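Local coordinates for protein fumarylacetoacetate hydrolase (Burkholderia xenovorans, PDB 5TI1) that binds a magnesium ion and probably hydrolyses fumarylacetoacetate to fumarate and acetoacetate, the last step of phenylalanine and tyrosine breakdown, at residues Asp384-Gly387 with Glu391-Trp394. Residues are numbered along the deposited sequence; the frame is centred on the assembly and turned at random.
Sequences DSFG and ELTW
F386 and L392 bring the two backbones closest, their CA atoms 5.8 Å apart, where the loop 384-387 runs up to the short helix 389-392. That helix stops at once: W394, with positive phi, is the C' residue of a Schellman motif, its N bonded to E391 O at 3.0 Å. F386 CB sits between E391 CB at 3.5 Å and L392 CD2 at 3.6 Å, and L392 CD2 also lies 3.5 Å from F386 O, a carbonyl that T342 OG1 hydrogen-bonds. With CG set beside its own backbone N (chi1 -56°), the F386 ring carries CD2 to 3.6 Å from E391 CB, while L392 N approaches the ring edge, near its plane. E391 extends past CG along the loop, its carboxylate turned only 9° from the plane of the F386 ring, and OE2 comes to 3.6 Å from G387 N, which bonds instead to S379 OG. The carboxylate is well gripped: S379 and N163 hold OE1, S388 holds OE2, and H160 ND1 adds a weak bond to OE2. H160 is the predicted proton acceptor, and E391 is consistent with its carboxylate partner, as in the His-Glu pair of the FAH family.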
# COMPACT_ATOMS: atom_id res chain seq x y z
N ASP B 384 13.56 -25.64 17.05
CA ASP B 384 12.79 -24.85 18.01
C ASP B 384 12.89 -23.35 17.75
O ASP B 384 12.54 -22.55 18.62
CB ASP B 384 13.21 -25.19 19.45
CG ASP B 384 14.70 -24.92 19.72
OD1 ASP B 384 15.42 -24.48 18.81
OD2 ASP B 384 15.16 -25.15 20.86
N SER B 385 13.36 -22.96 16.56
CA SER B 385 13.62 -21.56 16.24
C SER B 385 12.94 -21.11 14.95
O SER B 385 13.27 -20.03 14.44
CB SER B 385 15.13 -21.30 16.15
OG SER B 385 15.66 -21.92 14.99
N PHE B 386 12.02 -21.89 14.40
CA PHE B 386 11.34 -21.50 13.18
C PHE B 386 10.26 -20.47 13.48
O PHE B 386 9.67 -20.46 14.57
CB PHE B 386 10.73 -22.71 12.47
CG PHE B 386 11.71 -23.80 12.16
CD1 PHE B 386 13.06 -23.52 12.03
CD2 PHE B 386 11.29 -25.10 12.00
CE1 PHE B 386 13.98 -24.52 11.75
CE2 PHE B 386 12.20 -26.12 11.71
CZ PHE B 386 13.54 -25.82 11.59
N GLY B 387 9.99 -19.61 12.51
CA GLY B 387 9.10 -18.48 12.71
C GLY B 387 7.66 -18.68 12.32
O GLY B 387 6.92 -17.69 12.22
N GLU B 391 6.30 -24.20 9.71
CA GLU B 391 7.61 -24.83 9.85
C GLU B 391 7.68 -25.66 11.13
O GLU B 391 8.14 -26.80 11.11
CB GLU B 391 8.72 -23.79 9.84
CG GLU B 391 8.76 -22.91 8.59
CD GLU B 391 9.52 -21.65 8.84
OE1 GLU B 391 10.75 -21.64 8.62
OE2 GLU B 391 8.91 -20.65 9.28
N LEU B 392 7.25 -25.08 12.26
CA LEU B 392 7.41 -25.74 13.55
C LEU B 392 6.76 -27.12 13.56
O LEU B 392 7.30 -28.05 14.19
CB LEU B 392 6.84 -24.87 14.66
CG LEU B 392 7.59 -23.56 14.91
CD1 LEU B 392 6.82 -22.61 15.82
CD2 LEU B 392 9.00 -23.83 15.45
N THR B 393 5.64 -27.30 12.87
CA THR B 393 4.93 -28.57 12.84
C THR B 393 5.10 -29.30 11.51
O THR B 393 4.46 -30.34 11.30
CB THR B 393 3.44 -28.38 13.13
OG1 THR B 393 2.80 -27.73 12.02
CG2 THR B 393 3.24 -27.53 14.37
N TRP B 394 5.97 -28.80 10.63
CA TRP B 394 6.15 -29.33 9.28
C TRP B 394 4.81 -29.62 8.62
O TRP B 394 4.46 -30.76 8.30
CB TRP B 394 7.06 -30.56 9.27
CG TRP B 394 7.72 -30.78 7.93
CD1 TRP B 394 7.42 -31.75 7.02
CD2 TRP B 394 8.77 -30.00 7.35
NE1 TRP B 394 8.23 -31.63 5.91
CE2 TRP B 394 9.07 -30.56 6.09
CE3 TRP B 394 9.50 -28.88 7.78
CZ2 TRP B 394 10.05 -30.04 5.26
CZ3 TRP B 394 10.48 -28.37 6.94
CH2 TRP B 394 10.75 -28.95 5.70